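Long-range contacts in flavodoxin (Fusobacterium nucleatum, PDB 6OHK), which binds flavin mononucleotide and probably passes electrons to redox enzymes as an electron-transfer protein: residues A[91-96]-A[144-149]; A[96-101]-A[129-134]; A[4-9]-A[31-36]. The protein carries 1 engineered substitution. All coordinates share one frame; numbering follows the deposited sequence. Where two conformers were deposited one is given.

Contact 1 of 3, residues A[91-96]-A[144-149]. With FMN (flavin mononucleotide), chain B; GOL (glycerol), chain C.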
loop_
_atom_site.group_PDB
_atom_site.type_symbol
_atom_site.label_atom_id
_atom_site.label_comp_id
_atom_site.label_asym_id
_atom_site.label_seq_id
_atom_site.Cartn_x
_atom_site.Cartn_y
_atom_site.Cartn_z
ATOM N N GLY A 91 -2.639 2.779 10.018
ATOM C CA GLY A 91 -1.969 3.152 11.249
ATOM C C GLY A 91 -2.878 3.965 12.147
ATOM O O GLY A 91 -4.090 4.031 11.947
ATOM N N ASN A 92 -2.273 4.584 13.164
ATOM C CA ASN A 92 -2.981 5.431 14.122
ATOM C C ASN A 92 -2.176 6.716 14.262
ATOM O O ASN A 92 -1.109 6.717 14.872
ATOM C CB ASN A 92 -3.141 4.705 15.455
ATOM C CG ASN A 92 -3.826 5.567 16.506
ATOM O OD1 ASN A 92 -3.780 6.782 16.474
ATOM N ND2 ASN A 92 -4.488 4.917 17.449
ATOM N N GLN A 93 -2.661 7.795 13.663
ATOM C CA GLN A 93 -1.820 8.983 13.539
ATOM C C GLN A 93 -1.647 9.706 14.862
ATOM O O GLN A 93 -0.679 10.460 15.011
ATOM C CB GLN A 93 -2.394 9.929 12.477
ATOM C CG GLN A 93 -3.731 10.573 12.892
ATOM C CD GLN A 93 -4.520 11.029 11.694
ATOM O OE1 GLN A 93 -4.395 12.190 11.259
ATOM N NE2 GLN A 93 -5.309 10.131 11.135
ATOM N N PHE A 94 -2.564 9.520 15.809
ATOM C CA PHE A 94 -2.483 10.228 17.083
ATOM C C PHE A 94 -1.614 9.481 18.067
ATOM O O PHE A 94 -0.810 10.094 18.794
ATOM C CB PHE A 94 -3.891 10.494 17.611
ATOM C CG PHE A 94 -4.635 11.502 16.793
ATOM C CD1 PHE A 94 -4.368 12.855 16.923
ATOM C CD2 PHE A 94 -5.567 11.114 15.878
ATOM C CE1 PHE A 94 -5.051 13.786 16.140
ATOM C CE2 PHE A 94 -6.243 12.046 15.104
ATOM C CZ PHE A 94 -5.982 13.370 15.237
ATOM N N ALA A 95 -1.728 8.169 18.105
ATOM C CA ALA A 95 -0.938 7.384 19.034
ATOM C C ALA A 95 0.494 7.252 18.592
ATOM O O ALA A 95 1.364 6.981 19.429
ATOM C CB ALA A 95 -1.558 6.007 19.220
ATOM N N PHE A 96 0.769 7.418 17.296
ATOM C CA PHE A 96 2.097 7.233 16.725
ATOM C C PHE A 96 2.442 8.470 15.914
ATOM O O PHE A 96 2.508 8.430 14.686
ATOM C CB PHE A 96 2.136 5.944 15.903
ATOM C CG PHE A 96 1.777 4.758 16.728
ATOM C CD1 PHE A 96 2.693 4.203 17.611
ATOM C CD2 PHE A 96 0.494 4.238 16.703
ATOM C CE1 PHE A 96 2.336 3.140 18.418
ATOM C CE2 PHE A 96 0.137 3.182 17.524
ATOM C CZ PHE A 96 1.072 2.645 18.383
ATOM N N ALA A 144 -2.863 6.625 3.082
ATOM C CA ALA A 144 -2.669 6.511 4.528
ATOM C C ALA A 144 -4.030 6.418 5.197
ATOM O O ALA A 144 -4.822 7.374 5.146
ATOM C CB ALA A 144 -1.867 7.711 5.030
ATOM N N LEU A 145 -4.333 5.283 5.784
ATOM C CA LEU A 145 -5.639 5.056 6.374
ATOM C C LEU A 145 -5.515 4.981 7.886
ATOM O O LEU A 145 -4.514 4.499 8.423
ATOM C CB LEU A 145 -6.280 3.788 5.833
ATOM C CG LEU A 145 -6.473 3.799 4.315
ATOM C CD1 LEU A 145 -6.971 2.460 3.843
ATOM C CD2 LEU A 145 -7.414 4.901 3.879
ATOM N N ASP A 146 -6.552 5.461 8.578
ATOM C CA ASP A 146 -6.576 5.410 10.043
ATOM C C ASP A 146 -7.982 4.978 10.425
ATOM O O ASP A 146 -8.902 5.783 10.477
ATOM C CB ASP A 146 -6.212 6.762 10.641
ATOM C CG ASP A 146 -6.142 6.743 12.155
ATOM O OD1 ASP A 146 -6.746 5.850 12.778
ATOM O OD2 ASP A 146 -5.467 7.660 12.709
ATOM N N GLU A 147 -8.150 3.686 10.641
ATOM C CA GLU A 147 -9.450 3.132 10.997
ATOM C C GLU A 147 -9.795 3.370 12.450
ATOM O O GLU A 147 -10.972 3.263 12.822
ATOM C CB GLU A 147 -9.468 1.624 10.680
ATOM C CG GLU A 147 -9.667 1.318 9.229
ATOM C CD GLU A 147 -11.125 1.534 8.850
ATOM O OE1 GLU A 147 -12.035 0.962 9.511
ATOM O OE2 GLU A 147 -11.407 2.334 7.957
ATOM N N GLU A 148 -8.812 3.656 13.292
ATOM C CA GLU A 148 -9.095 3.912 14.696
ATOM C C GLU A 148 -9.709 5.288 14.882
ATOM O O GLU A 148 -10.631 5.456 15.700
ATOM C CB GLU A 148 -7.816 3.758 15.509
ATOM C CG GLU A 148 -7.279 2.294 15.488
ATOM C CD GLU A 148 -6.106 2.107 16.418
ATOM O OE1 GLU A 148 -6.272 2.380 17.621
ATOM O OE2 GLU A 148 -5.016 1.725 15.956
ATOM N N ASN A 149 -9.200 6.286 14.187
ATOM C CA ASN A 149 -9.600 7.666 14.404
ATOM C C ASN A 149 -10.381 8.257 13.258
ATOM O O ASN A 149 -11.150 9.206 13.472
ATOM C CB ASN A 149 -8.374 8.553 14.635
ATOM C CG ASN A 149 -7.552 8.061 15.768
ATOM O OD1 ASN A 149 -8.037 8.019 16.923
ATOM N ND2 ASN A 149 -6.308 7.686 15.495
HETATM N N1 FMN B . 0.207 2.602 13.721
HETATM C C2 FMN B . 1.090 3.516 13.126
HETATM O O2 FMN B . 0.709 4.329 12.351
HETATM N N3 FMN B . 2.473 3.456 13.517
HETATM C C4 FMN B . 3.001 2.579 14.425
HETATM O O4 FMN B . 4.191 2.627 14.659
HETATM C C4A FMN B . 2.082 1.679 15.029
HETATM N N5 FMN B . 2.556 0.769 15.971
HETATM C C5A FMN B . 1.571 -0.056 16.583
HETATM C C6 FMN B . 1.977 -0.897 17.635
HETATM C C7 FMN B . 1.059 -1.728 18.245
HETATM C C7M FMN B . 1.651 -2.653 19.320
HETATM C C8 FMN B . -0.283 -1.664 17.897
HETATM C C8M FMN B . -1.247 -2.620 18.566
HETATM C C9 FMN B . -0.687 -0.826 16.860
HETATM C C9A FMN B . 0.226 -0.014 16.237
HETATM N N10 FMN B . -0.214 0.855 15.158
HETATM C C10 FMN B . 0.722 1.716 14.627
HETATM C "C1'" FMN B . -1.616 0.894 14.748
HETATM C "C2'" FMN B . -1.969 -0.306 13.818
HETATM O "O2'" FMN B . -1.177 -0.326 12.644
HETATM C "C3'" FMN B . -3.440 -0.174 13.382
HETATM O "O3'" FMN B . -4.236 -0.389 14.530
HETATM C "C4'" FMN B . -3.899 -1.085 12.246
HETATM O "O4'" FMN B . -5.226 -0.714 11.889
HETATM C "C5'" FMN B . -3.865 -2.564 12.613
HETATM O "O5'" FMN B . -4.130 -3.305 11.434
HETATM P P FMN B . -4.415 -4.885 11.516
HETATM O O1P FMN B . -4.668 -5.265 10.075
HETATM O O2P FMN B . -3.249 -5.602 12.106
HETATM O O3P FMN B . -5.663 -5.070 12.388
HETATM C C1 GOL C . -3.455 3.054 20.409
HETATM O O1 GOL C . -2.895 3.158 21.687
HETATM C C2 GOL C . -3.733 1.586 20.096
HETATM O O2 GOL C . -5.095 1.409 19.788
HETATM C C3 GOL C . -2.870 1.177 18.906
HETATM O O3 GOL C . -3.121 2.031 17.812
HETATM O O HOH W 1 -5.834 1.957 11.111
HETATM O O HOH W 2 -6.301 6.970 18.959
#

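Contact 2 of 3, residues A[96-101]-A[129-134]. With FMN (flavin mononucleotide), chain B.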
loop_
_atom_site.group_PDB
_atom_site.type_symbol
_atom_site.label_atom_id
_atom_site.label_comp_id
_atom_site.label_asym_id
_atom_site.label_seq_id
_atom_site.Cartn_x
_atom_site.Cartn_y
_atom_site.Cartn_z
ATOM N N PHE A 96 0.769 7.418 17.296
ATOM C CA PHE A 96 2.097 7.233 16.725
ATOM C C PHE A 96 2.442 8.470 15.914
ATOM O O PHE A 96 2.508 8.430 14.686
ATOM C CB PHE A 96 2.136 5.944 15.903
ATOM C CG PHE A 96 1.777 4.758 16.728
ATOM C CD1 PHE A 96 2.693 4.203 17.611
ATOM C CD2 PHE A 96 0.494 4.238 16.703
ATOM C CE1 PHE A 96 2.336 3.140 18.418
ATOM C CE2 PHE A 96 0.137 3.182 17.524
ATOM C CZ PHE A 96 1.072 2.645 18.383
ATOM N N GLY A 97 2.691 9.578 16.603
ATOM C CA GLY A 97 2.892 10.845 15.943
ATOM C C GLY A 97 4.182 10.976 15.169
ATOM O O GLY A 97 4.322 11.957 14.437
ATOM N N GLU A 98 5.116 10.045 15.316
ATOM C CA GLU A 98 6.346 10.048 14.535
ATOM C C GLU A 98 6.470 8.828 13.640
ATOM O O GLU A 98 7.505 8.676 12.984
ATOM C CB GLU A 98 7.609 10.144 15.400
ATOM C CG GLU A 98 7.617 11.365 16.278
ATOM C CD GLU A 98 8.970 11.612 16.923
ATOM O OE1 GLU A 98 9.004 11.897 18.140
ATOM O OE2 GLU A 98 9.996 11.518 16.212
ATOM N N SER A 99 5.442 7.980 13.546
ATOM C CA SER A 99 5.588 6.749 12.755
ATOM C C SER A 99 4.286 6.346 12.085
ATOM O O SER A 99 4.093 5.163 11.784
ATOM C CB SER A 99 6.156 5.611 13.585
ATOM O OG SER A 99 5.330 5.249 14.671
ATOM N N PHE A 100 3.403 7.284 11.835
ATOM C CA PHE A 100 2.111 6.948 11.247
ATOM C C PHE A 100 2.282 6.354 9.861
ATOM O O PHE A 100 2.847 6.983 8.957
ATOM C CB PHE A 100 1.260 8.208 11.163
ATOM C CG PHE A 100 -0.047 8.034 10.435
ATOM C CD1 PHE A 100 -0.991 7.112 10.857
ATOM C CD2 PHE A 100 -0.365 8.828 9.358
ATOM C CE1 PHE A 100 -2.194 6.968 10.208
ATOM C CE2 PHE A 100 -1.556 8.679 8.704
ATOM C CZ PHE A 100 -2.466 7.761 9.131
ATOM N N CYS A 101 1.738 5.155 9.677
ATOM C CA CYS A 101 1.840 4.442 8.407
ATOM C C CYS A 101 3.276 4.292 7.935
ATOM O O CYS A 101 3.543 4.193 6.735
ATOM C CB CYS A 101 0.958 5.054 7.303
ATOM S SG CYS A 101 -0.785 4.771 7.539
ATOM N N TYR A 129 0.464 14.942 12.246
ATOM C CA TYR A 129 1.707 14.243 12.480
ATOM C C TYR A 129 2.698 15.203 13.113
ATOM O O TYR A 129 2.666 16.411 12.841
ATOM C CB TYR A 129 2.307 13.590 11.231
ATOM C CG TYR A 129 2.822 14.550 10.163
ATOM C CD1 TYR A 129 1.985 15.081 9.224
ATOM C CD2 TYR A 129 4.161 14.881 10.101
ATOM C CE1 TYR A 129 2.456 15.946 8.251
ATOM C CE2 TYR A 129 4.652 15.730 9.133
ATOM C CZ TYR A 129 3.782 16.243 8.204
ATOM O OH TYR A 129 4.286 17.125 7.248
ATOM N N GLU A 130 3.562 14.659 13.942
ATOM C CA GLU A 130 4.673 15.410 14.522
ATOM C C GLU A 130 5.893 15.304 13.620
ATOM O O GLU A 130 6.488 16.323 13.253
ATOM C CB GLU A 130 4.979 14.907 15.935
ATOM C CG GLU A 130 3.813 15.135 16.926
ATOM C CD GLU A 130 3.929 14.282 18.186
ATOM O OE1 GLU A 130 2.878 13.874 18.733
ATOM O OE2 GLU A 130 5.068 14.014 18.625
ATOM N N GLU A 131 6.245 14.092 13.210
ATOM C CA GLU A 131 7.301 13.850 12.241
ATOM C C GLU A 131 6.844 12.694 11.366
ATOM O O GLU A 131 6.031 11.873 11.792
ATOM C CB GLU A 131 8.609 13.477 12.917
ATOM C CG GLU A 131 9.178 14.561 13.854
ATOM C CD GLU A 131 9.435 15.905 13.168
ATOM O OE1 GLU A 131 9.484 16.931 13.885
ATOM O OE2 GLU A 131 9.593 15.947 11.926
ATOM N N THR A 132 7.395 12.606 10.165
ATOM C CA THR A 132 7.034 11.520 9.264
ATOM C C THR A 132 8.263 11.065 8.503
ATOM O O THR A 132 9.175 11.851 8.223
ATOM C CB THR A 132 5.927 11.909 8.297
ATOM O OG1 THR A 132 5.556 10.772 7.519
ATOM C CG2 THR A 132 6.330 13.014 7.402
ATOM N N SER A 133 8.256 9.784 8.152
ATOM C CA SER A 133 9.212 9.209 7.222
ATOM C C SER A 133 8.558 8.773 5.923
ATOM O O SER A 133 9.226 8.136 5.102
ATOM C CB SER A 133 9.890 8.008 7.856
ATOM O OG SER A 133 10.618 8.402 9.013
ATOM N N ILE A 134 7.297 9.118 5.688
ATOM C CA ILE A 134 6.596 8.656 4.491
ATOM C C ILE A 134 6.147 9.791 3.589
ATOM O O ILE A 134 5.174 9.660 2.847
ATOM C CB ILE A 134 5.423 7.712 4.821
ATOM C CG1 ILE A 134 4.380 8.365 5.728
ATOM C CG2 ILE A 134 5.959 6.409 5.408
ATOM C CD1 ILE A 134 3.023 7.782 5.538
HETATM N N1 FMN B . 0.207 2.602 13.721
HETATM C C2 FMN B . 1.090 3.516 13.126
HETATM O O2 FMN B . 0.709 4.329 12.351
HETATM N N3 FMN B . 2.473 3.456 13.517
HETATM C C4 FMN B . 3.001 2.579 14.425
HETATM O O4 FMN B . 4.191 2.627 14.659
HETATM C C4A FMN B . 2.082 1.679 15.029
HETATM N N5 FMN B . 2.556 0.769 15.971
HETATM C C5A FMN B . 1.571 -0.056 16.583
HETATM C C6 FMN B . 1.977 -0.897 17.635
HETATM C C7 FMN B . 1.059 -1.728 18.245
HETATM C C7M FMN B . 1.651 -2.653 19.320
HETATM C C8 FMN B . -0.283 -1.664 17.897
HETATM C C8M FMN B . -1.247 -2.620 18.566
HETATM C C9 FMN B . -0.687 -0.826 16.860
HETATM C C9A FMN B . 0.226 -0.014 16.237
HETATM N N10 FMN B . -0.214 0.855 15.158
HETATM C C10 FMN B . 0.722 1.716 14.627
HETATM C "C1'" FMN B . -1.616 0.894 14.748
HETATM C "C2'" FMN B . -1.969 -0.306 13.818
HETATM O "O2'" FMN B . -1.177 -0.326 12.644
HETATM C "C3'" FMN B . -3.440 -0.174 13.382
HETATM O "O3'" FMN B . -4.236 -0.389 14.530
HETATM C "C4'" FMN B . -3.899 -1.085 12.246
HETATM O "O4'" FMN B . -5.226 -0.714 11.889
HETATM C "C5'" FMN B . -3.865 -2.564 12.613
HETATM O "O5'" FMN B . -4.130 -3.305 11.434
HETATM P P FMN B . -4.415 -4.885 11.516
HETATM O O1P FMN B . -4.668 -5.265 10.075
HETATM O O2P FMN B . -3.249 -5.602 12.106
HETATM O O3P FMN B . -5.663 -5.070 12.388
HETATM O O HOH W 3 9.332 9.710 11.185
HETATM O O HOH W 4 3.657 10.277 11.846
HETATM O O HOH W 5 4.217 9.243 9.315
#

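Contact 3 of 3, residues A[4-9]-A[31-36]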
loop_
_atom_site.group_PDB
_atom_site.type_symbol
_atom_site.label_atom_id
_atom_site.label_comp_id
_atom_site.label_asym_id
_atom_site.label_seq_id
_atom_site.Cartn_x
_atom_site.Cartn_y
_atom_site.Cartn_z
ATOM N N MET A 4 -7.356 -3.463 -18.436
ATOM C CA MET A 4 -6.130 -3.382 -17.652
ATOM C C MET A 4 -5.562 -4.768 -17.398
ATOM O O MET A 4 -6.302 -5.741 -17.242
ATOM C CB MET A 4 -6.435 -2.790 -16.288
ATOM C CG MET A 4 -6.560 -1.311 -16.243
ATOM S SD MET A 4 -6.706 -0.709 -14.541
ATOM C CE MET A 4 -8.137 -1.574 -14.002
ATOM N N LYS A 5 -4.232 -4.857 -17.295
ATOM C CA LYS A 5 -3.623 -6.093 -16.831
ATOM C C LYS A 5 -4.062 -6.367 -15.398
ATOM O O LYS A 5 -4.419 -5.452 -14.647
ATOM C CB LYS A 5 -2.104 -6.019 -16.922
ATOM C CG LYS A 5 -1.664 -5.984 -18.365
ATOM C CD LYS A 5 -0.170 -5.881 -18.542
ATOM C CE LYS A 5 0.209 -6.097 -20.010
ATOM N NZ LYS A 5 1.639 -5.771 -20.282
ATOM N N THR A 6 -4.047 -7.632 -15.026
ATOM C CA THR A 6 -4.495 -8.025 -13.703
ATOM C C THR A 6 -3.701 -7.300 -12.623
ATOM O O THR A 6 -2.471 -7.171 -12.710
ATOM C CB THR A 6 -4.335 -9.532 -13.545
ATOM O OG1 THR A 6 -5.103 -10.155 -14.588
ATOM C CG2 THR A 6 -4.826 -10.024 -12.206
ATOM N N ILE A 7 -4.420 -6.856 -11.608
ATOM C CA ILE A 7 -3.836 -6.186 -10.453
ATOM C C ILE A 7 -3.574 -7.218 -9.366
ATOM O O ILE A 7 -4.480 -7.935 -8.946
ATOM C CB ILE A 7 -4.792 -5.105 -9.953
ATOM C CG1 ILE A 7 -5.034 -4.044 -11.032
ATOM C CG2 ILE A 7 -4.241 -4.461 -8.689
ATOM C CD1 ILE A 7 -6.317 -3.250 -10.842
ATOM N N GLY A 8 -2.338 -7.288 -8.915
ATOM C CA GLY A 8 -1.998 -8.120 -7.767
ATOM C C GLY A 8 -2.074 -7.338 -6.479
ATOM O O GLY A 8 -1.385 -6.323 -6.343
ATOM N N ILE A 9 -2.905 -7.786 -5.553
ATOM C CA ILE A 9 -3.091 -7.146 -4.257
ATOM C C ILE A 9 -2.438 -8.019 -3.203
ATOM O O ILE A 9 -2.802 -9.198 -3.062
ATOM C CB ILE A 9 -4.583 -6.969 -3.952
ATOM C CG1 ILE A 9 -5.293 -6.237 -5.089
ATOM C CG2 ILE A 9 -4.760 -6.273 -2.613
ATOM C CD1 ILE A 9 -6.800 -6.217 -4.929
ATOM N N LYS A 31 -15.123 -4.634 -11.316
ATOM C CA LYS A 31 -15.206 -4.904 -12.753
ATOM C C LYS A 31 -13.849 -5.080 -13.429
ATOM O O LYS A 31 -13.780 -5.161 -14.661
ATOM C CB LYS A 31 -15.912 -3.727 -13.457
ATOM C CG LYS A 31 -17.323 -3.417 -12.976
ATOM C CD LYS A 31 -18.117 -4.668 -12.605
ATOM C CE LYS A 31 -18.286 -5.625 -13.779
ATOM N NZ LYS A 31 -18.788 -6.954 -13.325
ATOM N N ASP A 32 -12.780 -5.070 -12.667
ATOM C CA ASP A 32 -11.413 -5.169 -13.139
ATOM C C ASP A 32 -10.827 -6.458 -12.593
ATOM O O ASP A 32 -11.171 -6.882 -11.488
ATOM C CB ASP A 32 -10.607 -3.999 -12.567
ATOM C CG ASP A 32 -11.181 -2.652 -12.958
ATOM O OD1 ASP A 32 -11.501 -2.467 -14.145
ATOM O OD2 ASP A 32 -11.314 -1.779 -12.074
ATOM N N ASP A 33 -9.886 -7.039 -13.292
ATOM C CA ASP A 33 -9.261 -8.274 -12.849
ATOM C C ASP A 33 -8.232 -8.017 -11.752
ATOM O O ASP A 33 -7.383 -7.138 -11.879
ATOM C CB ASP A 33 -8.580 -8.973 -14.011
ATOM C CG ASP A 33 -9.568 -9.566 -15.014
ATOM O OD1 ASP A 33 -10.737 -9.826 -14.670
ATOM O OD2 ASP A 33 -9.152 -9.785 -16.166
ATOM N N PHE A 34 -8.321 -8.795 -10.690
ATOM C CA PHE A 34 -7.366 -8.724 -9.590
ATOM C C PHE A 34 -7.189 -10.108 -9.003
ATOM O O PHE A 34 -8.031 -10.999 -9.168
ATOM C CB PHE A 34 -7.767 -7.700 -8.516
ATOM C CG PHE A 34 -9.032 -8.051 -7.805
ATOM C CD1 PHE A 34 -9.024 -8.959 -6.759
ATOM C CD2 PHE A 34 -10.238 -7.507 -8.203
ATOM C CE1 PHE A 34 -10.192 -9.323 -6.137
ATOM C CE2 PHE A 34 -11.391 -7.872 -7.558
ATOM C CZ PHE A 34 -11.356 -8.784 -6.545
ATOM N N LYS A 35 -6.083 -10.287 -8.285
ATOM C CA LYS A 35 -5.809 -11.495 -7.517
ATOM C C LYS A 35 -5.206 -11.045 -6.199
ATOM O O LYS A 35 -4.332 -10.157 -6.202
ATOM C CB LYS A 35 -4.799 -12.379 -8.231
ATOM C CG LYS A 35 -5.265 -13.138 -9.440
ATOM C CD LYS A 35 -4.617 -14.557 -9.376
ATOM C CE LYS A 35 -5.149 -15.412 -8.194
ATOM N NZ LYS A 35 -4.169 -16.437 -7.632
ATOM N N THR A 36 -5.641 -11.623 -5.093
ATOM C CA THR A 36 -5.273 -11.159 -3.760
ATOM C C THR A 36 -4.495 -12.223 -3.025
ATOM O O THR A 36 -4.841 -13.418 -3.094
ATOM C CB THR A 36 -6.525 -10.775 -2.985
ATOM O OG1 THR A 36 -7.184 -9.749 -3.747
ATOM C CG2 THR A 36 -6.217 -10.280 -1.595
HETATM O O HOH W 6 -9.025 -5.729 -15.781
HETATM O O HOH W 7 -7.178 -5.165 -13.869
#

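Contact 1 of 3, residues A[91-96]-A[144-149]
N92 and E148 meet beside the flavin, and each also grips it. The backbone N of N92 donates to FMN O2 (3.1 Å) and to the adjoining FMN N1, while E148 OE2 receives the hydroxyl FMN O3' (2.7 Å). Their side chains cross at about a right angle and share one weak bond, N92 ND2 to E148 OE1. A glycerol, probably from crystallisation, hydrogen-bonds to both side chains. Glycine suits position 91, whose CA lies 3.1 Å from FMN O2, because a side chain would run into that oxygen. F96 supplies a flat face to the isoalloxazine, with FMN C4A lying over the centre of its ring.

Behind this shell sits a network of amides around one carboxylate. CG of N92 stands anti to the backbone N (chi1 178°). N149 ND2 (2.9 Å) and A95 N reach N92 OD1 from opposite faces, the latter closing an Asx motif. N149 ND2 also donates to D146 OD2, approaching on the syn side. The same D146 OD2 takes Q93 NE2 (2.9 Å) on the anti side and, from above the carboxylate plane, Q93 N in a nearly straight bond (174°). D146 OD1 receives N149 N, a second Asx motif. The amide of Q93 is itself positioned by H128 and Q150, and G91 N bonds to L145 O (3.0 Å), tying the loop to strand 139-145. A water joins G91 O and E147 N to FMN O4'.

Asparagine and glutamine suit this network because they can donate and accept at once. Three N-H groups on one oxygen of buried D146 probably favour its ionised form. Through Q93 N and N92 OD1, the network probably helps keep N92 N turned to the flavin.

Contact 2 of 3, residues A[96-101]-A[129-134]
G97 O is clasped by two successive backbone N-H groups, E130 N at 2.9 Å and E131 N at 3.1 Å, so that one carbonyl takes both. Directly beyond, E98 CA packs on E131 O at 3.3 Å in a CA-H...O contact. At position 97 a CB would point toward segment 129-134, and glycine lets the backbones come close.

The other close-packed part is formed by I134, whose methyls lie against backbone carbonyls. Its CG1 sits between the backbone N and the carbonyl carbon (chi1 59°), which puts CG2 beside the backbone N, 3.5 Å from C101 O. CD1 lies equally near F100 O and also touches C101 CB. C101 SG lies over one face of the F100 ring, toward its rim. T132 OG1 accepts I134 N in an ST turn, which ties T132 to I134.

Elsewhere the segments part and water fills in. One water joins F100 N to E131 O, another F100 O to T132 OG1, and a third E98 O to S133 OG. On the solvent side the side chains of E98 and E131 run side by side, pointing the same way, and E98 OE1 is 4.5 Å from E130 OE2.

These like charges probably repel mildly, and cohesion probably comes from backbone bonds, water and I134. Such interactions support the loop whose S99 O accepts FMN N3 and whose C101 N donates to FMN O2, matching the flavin's pyrimidine edge.

Contact 3 of 3, residues A[4-9]-A[31-36]
I9 reaches over to F34 and T36 on the neighbouring parallel strand, within the beta-alpha-beta unit of strand 7-11, helix 17-28 and strand 34-38 in the flavodoxin fold. The side chains of I7, F34, I9 and T36 share one sheet face, where helix 17-28 covers I9, F34 and T36 through V22, I25 and E26. F34 has CG between its backbone N and carbonyl carbon (chi1 65°). Its ring leads away from strand 7-9, yet I9 CD1 still reaches F34 CD1 at 4.0 Å, approaching the ring obliquely. The same methyl lies 3.7 Å from T36 OG1. Beta-branched isoleucines suit the buried strand positions 7 and 9, whereas threonine's hydroxyl bonds to E26 of helix 17-28 while its CG2 stays near I9 O.

Backbone bonds hold the pair in register: I7 N to D33 O, K35 N to I7 O and I9 N to K35 O (2.8 Å). Before the strands begin, the chains spread. There M4 and D32 cross obliquely, and a bend at chi3 (-58°) brings M4 CE against the carboxylate, 3.4 Å from D32 CG. One water joins M4 O to D33 N. A second donates to K5 O and, at 2.8 Å, to D33 O, the carbonyl that also accepts I7 N.

How the contacts relate
Contact 3 closes first along the chain, on the first two parallel strands of the sheet, whereas contacts 1 and 2 come later in the chain, on the opposite side of the chain's centre. The centre of contact 3 lies about 27 Å from that of contact 1 and 31 Å from that of contact 2. Contacts 1 and 2 have centres 10 Å apart, share F96 and both touch FMN. Contact 2 falls within the chain span that contact 1 bridges, and the F100 ring packs on residues 91-93. Contacts 1 and 3 reach the same sheet. The loop between strand 84-90 and helix 103-113 is thus held by two later parts of the chain around the flavin, while contact 3 belongs to the scaffold.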